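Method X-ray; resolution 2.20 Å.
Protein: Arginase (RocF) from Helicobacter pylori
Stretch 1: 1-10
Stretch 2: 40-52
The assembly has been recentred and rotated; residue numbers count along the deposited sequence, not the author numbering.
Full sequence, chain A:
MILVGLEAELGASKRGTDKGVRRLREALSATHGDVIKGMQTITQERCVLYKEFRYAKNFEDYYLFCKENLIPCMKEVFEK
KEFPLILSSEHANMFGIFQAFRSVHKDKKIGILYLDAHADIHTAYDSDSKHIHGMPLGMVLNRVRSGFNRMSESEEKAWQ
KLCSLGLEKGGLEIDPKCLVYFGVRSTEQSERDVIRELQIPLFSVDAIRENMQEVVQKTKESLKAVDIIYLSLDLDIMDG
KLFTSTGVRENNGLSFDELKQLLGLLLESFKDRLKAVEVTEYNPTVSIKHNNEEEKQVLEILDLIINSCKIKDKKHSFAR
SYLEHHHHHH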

# COMPACT_ATOMS: atom_id res chain seq x y z
N MET A 1 -10.73 -15.49 -3.29
CA MET A 1 -10.05 -14.18 -3.11
C MET A 1 -11.05 -13.04 -3.09
O MET A 1 -12.10 -13.11 -3.72
N ILE A 2 -10.73 -11.98 -2.35
CA ILE A 2 -11.59 -10.80 -2.25
C ILE A 2 -10.90 -9.61 -2.92
O ILE A 2 -9.74 -9.30 -2.64
N LEU A 3 -11.62 -8.94 -3.82
CA LEU A 3 -11.07 -7.77 -4.48
C LEU A 3 -11.73 -6.54 -3.88
O LEU A 3 -12.95 -6.36 -3.99
N VAL A 4 -10.93 -5.69 -3.24
CA VAL A 4 -11.43 -4.47 -2.62
C VAL A 4 -11.05 -3.28 -3.48
O VAL A 4 -9.88 -3.09 -3.82
N GLY A 5 -12.04 -2.48 -3.86
CA GLY A 5 -11.78 -1.31 -4.68
C GLY A 5 -12.17 -0.05 -3.93
O GLY A 5 -13.33 0.13 -3.57
N LEU A 6 -11.20 0.82 -3.68
CA LEU A 6 -11.45 2.08 -2.98
C LEU A 6 -11.95 3.15 -3.95
O LEU A 6 -11.49 3.22 -5.10
N GLU A 7 -12.88 3.97 -3.49
CA GLU A 7 -13.43 5.04 -4.30
C GLU A 7 -13.82 6.18 -3.37
O GLU A 7 -14.43 5.96 -2.32
N ALA A 8 -13.47 7.41 -3.76
CA ALA A 8 -13.79 8.57 -2.94
C ALA A 8 -15.29 8.77 -2.82
O ALA A 8 -16.01 8.77 -3.83
N GLU A 9 -15.77 8.94 -1.60
CA GLU A 9 -17.20 9.18 -1.41
C GLU A 9 -17.62 10.43 -2.19
O GLU A 9 -18.73 10.48 -2.72
N LEU A 10 -16.73 11.42 -2.25
CA LEU A 10 -17.01 12.67 -2.96
C LEU A 10 -16.00 13.00 -4.05
O LEU A 10 -14.79 12.90 -3.84
N GLN A 40 -13.73 -19.83 -9.98
CA GLN A 40 -13.83 -18.39 -9.83
C GLN A 40 -12.84 -17.95 -8.76
O GLN A 40 -13.06 -18.18 -7.57
N THR A 41 -11.74 -17.34 -9.18
CA THR A 41 -10.72 -16.89 -8.24
C THR A 41 -11.22 -15.79 -7.32
O THR A 41 -11.15 -15.91 -6.10
N ILE A 42 -11.72 -14.70 -7.91
CA ILE A 42 -12.24 -13.59 -7.12
C ILE A 42 -13.73 -13.85 -6.89
O ILE A 42 -14.54 -13.76 -7.82
N THR A 43 -14.08 -14.18 -5.65
CA THR A 43 -15.46 -14.50 -5.29
C THR A 43 -16.27 -13.28 -4.88
O THR A 43 -17.48 -13.35 -4.76
N GLN A 44 -15.59 -12.17 -4.66
CA GLN A 44 -16.29 -10.97 -4.25
C GLN A 44 -15.55 -9.69 -4.58
O GLN A 44 -14.36 -9.56 -4.32
N GLU A 45 -16.28 -8.75 -5.18
CA GLU A 45 -15.73 -7.45 -5.53
C GLU A 45 -16.42 -6.44 -4.62
O GLU A 45 -17.61 -6.16 -4.78
N ARG A 46 -15.68 -5.91 -3.64
CA ARG A 46 -16.26 -4.93 -2.75
C ARG A 46 -15.77 -3.50 -2.94
O ARG A 46 -14.57 -3.24 -2.97
N CYS A 47 -16.71 -2.56 -3.05
CA CYS A 47 -16.37 -1.16 -3.19
C CYS A 47 -16.34 -0.57 -1.79
O CYS A 47 -17.27 -0.79 -1.01
N VAL A 48 -15.27 0.16 -1.47
CA VAL A 48 -15.13 0.79 -0.17
C VAL A 48 -14.89 2.28 -0.38
O VAL A 48 -13.98 2.67 -1.11
N LEU A 49 -15.72 3.10 0.25
CA LEU A 49 -15.61 4.55 0.13
C LEU A 49 -14.60 5.13 1.11
O LEU A 49 -14.45 4.64 2.24
N TYR A 50 -13.91 6.18 0.69
CA TYR A 50 -12.93 6.82 1.54
C TYR A 50 -13.05 8.34 1.46
O TYR A 50 -13.69 8.88 0.56
N LYS A 51 -12.42 9.01 2.42
CA LYS A 51 -12.42 10.45 2.49
C LYS A 51 -10.97 10.90 2.45
O LYS A 51 -10.13 10.36 3.17
N GLU A 52 -10.67 11.87 1.61
CA GLU A 52 -9.30 12.37 1.49
C GLU A 52 -8.89 13.16 2.74
O GLU A 52 -9.66 13.96 3.26

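The most unusual feature is Tyr50, whose ring folds back over the end of the first strand. Its chi1 is p (71°), and its CA-to-CB bond points sideways, yet the ring comes nearer. Ala8 lies over one face of that ring: CB of Ala8 is 4.2 Å from the ring centroid of Tyr50, a CH-pi contact. Leu6 CD1 also reaches Tyr50 CD2, at 3.8 Å. The Tyr50 hydroxyl is bonded elsewhere in the structure.

The strands run parallel, and from Leu3/Glu45 to Glu7/Leu49 each pair puts its side chains on the same face, Gly5 having none; at Ala8 and Tyr50 they diverge. Val4, Leu6, Arg46 and Val48 lie on one face. Val4 and Val48 are both t, and Val4 CG1 meets Val48 CG2 at 3.6 Å. Leu6 (chi1 m) places CD2 4.0 Å from Val48 CB. Arg46 (chi1 t) starts on this face, but its end leads away.

Leu3, Glu7, Cys47 and Leu49 occupy the other face. Leu3 (t, p) packs CB against Ile42 CG2 at 3.7 Å. Extended Glu7 (t, t) brings OE2 to 3.5 Å from Cys47 SG.

Past the strands, Glu9 OE1 and Lys51 NZ are 4.2 Å apart, too far for a salt bridge. Water 1 links them, donating to Glu9 OE1 (2.9 Å) and accepting from Lys51 NZ (2.7 Å). Water 2 joins Leu10 N (3.0 Å) to Tyr50 O (2.9 Å).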

# COMPACT_ATOMS: atom_id res chain seq x y z
CB MET A 1 -9.03 -13.95 -4.23
CG MET A 1 -8.13 -12.76 -4.01
SD MET A 1 -6.76 -12.68 -5.19
CE MET A 1 -5.88 -14.18 -4.78
CB ILE A 2 -11.85 -10.39 -0.76
CG1 ILE A 2 -12.40 -11.58 0.04
CG2 ILE A 2 -12.84 -9.23 -0.72
CD1 ILE A 2 -13.75 -12.08 -0.42
CB LEU A 3 -11.33 -7.82 -5.99
CG LEU A 3 -10.95 -6.54 -6.76
CD1 LEU A 3 -9.45 -6.25 -6.64
CD2 LEU A 3 -11.33 -6.68 -8.22
CB VAL A 4 -10.84 -4.27 -1.20
CG1 VAL A 4 -11.43 -3.01 -0.57
CG2 VAL A 4 -11.13 -5.49 -0.32
CB LEU A 6 -10.18 2.57 -2.29
CG LEU A 6 -9.70 1.98 -0.95
CD1 LEU A 6 -10.10 2.88 0.19
CD2 LEU A 6 -10.26 0.58 -0.76
CB GLU A 7 -14.66 4.54 -5.08
CG GLU A 7 -15.29 5.59 -5.98
CD GLU A 7 -16.48 5.06 -6.77
OE1 GLU A 7 -17.18 5.88 -7.39
OE2 GLU A 7 -16.70 3.83 -6.76
CB ALA A 8 -13.14 9.83 -3.52
CB GLU A 9 -17.53 9.36 0.08
CG GLU A 9 -18.98 9.74 0.33
CD GLU A 9 -19.30 9.91 1.80
OE1 GLU A 9 -18.63 10.72 2.48
OE2 GLU A 9 -20.24 9.24 2.29
CB LEU A 10 -17.04 13.84 -1.96
CG LEU A 10 -17.98 13.82 -0.74
CD1 LEU A 10 -17.70 15.04 0.10
CD2 LEU A 10 -19.43 13.79 -1.17
CB GLN A 40 -15.24 -17.98 -9.42
CG GLN A 40 -15.43 -16.48 -9.34
CD GLN A 40 -16.83 -16.09 -8.89
OE1 GLN A 40 -17.26 -14.96 -9.09
NE2 GLN A 40 -17.53 -17.04 -8.27
CB THR A 41 -9.46 -16.41 -9.00
OG1 THR A 41 -8.92 -17.50 -9.76
CG2 THR A 41 -8.40 -15.92 -8.02
CB ILE A 42 -12.05 -12.24 -7.85
CG1 ILE A 42 -10.55 -11.98 -8.06
CG2 ILE A 42 -12.67 -11.11 -7.03
CD1 ILE A 42 -10.25 -10.75 -8.89
CB THR A 43 -15.50 -15.50 -4.12
OG1 THR A 43 -14.98 -14.88 -2.94
CG2 THR A 43 -14.67 -16.74 -4.45
CB GLN A 44 -16.55 -11.05 -2.74
CG GLN A 44 -17.06 -9.76 -2.12
CD GLN A 44 -17.31 -9.89 -0.62
OE1 GLN A 44 -17.16 -8.93 0.13
NE2 GLN A 44 -17.69 -11.08 -0.19
CB GLU A 45 -16.02 -7.09 -6.99
CG GLU A 45 -15.66 -5.64 -7.34
CD GLU A 45 -16.36 -5.13 -8.59
OE1 GLU A 45 -17.32 -5.78 -9.05
OE2 GLU A 45 -15.97 -4.06 -9.10
CB ARG A 46 -16.06 -5.27 -1.27
CG ARG A 46 -16.81 -4.20 -0.54
CD ARG A 46 -16.62 -3.86 0.88
NE ARG A 46 -16.92 -4.87 1.87
CZ ARG A 46 -17.45 -4.57 3.05
NH1 ARG A 46 -17.78 -3.32 3.34
NH2 ARG A 46 -17.58 -5.51 3.97
CB CYS A 47 -17.41 -0.40 -4.03
SG CYS A 47 -17.01 1.37 -4.25
CB VAL A 48 -13.94 0.17 0.62
CG1 VAL A 48 -13.73 0.94 1.93
CG2 VAL A 48 -14.23 -1.29 0.92
CB LEU A 49 -16.97 5.21 0.34
CG LEU A 49 -18.10 4.73 -0.58
CD1 LEU A 49 -19.35 5.55 -0.30
CD2 LEU A 49 -17.68 4.88 -2.05
CB TYR A 50 -11.51 6.38 1.15
CG TYR A 50 -10.99 6.92 -0.17
CD1 TYR A 50 -10.35 8.15 -0.24
CD2 TYR A 50 -11.15 6.18 -1.35
CE1 TYR A 50 -9.86 8.65 -1.46
CE2 TYR A 50 -10.67 6.68 -2.58
CZ TYR A 50 -10.03 7.91 -2.62
OH TYR A 50 -9.52 8.40 -3.81
CB LYS A 51 -13.07 10.90 3.80
CG LYS A 51 -13.45 12.37 3.83
CD LYS A 51 -14.08 12.72 5.16
CE LYS A 51 -14.95 13.95 5.03
NZ LYS A 51 -16.07 13.69 4.09
CB GLU A 52 -9.17 13.27 0.27
CG GLU A 52 -7.78 13.87 0.11
CD GLU A 52 -7.72 14.91 -0.99
OE1 GLU A 52 -6.61 15.43 -1.24
OE2 GLU A 52 -8.77 15.22 -1.59
O HOH W 1 -16.19 12.17 1.84
O HOH W 2 -14.62 11.52 -0.16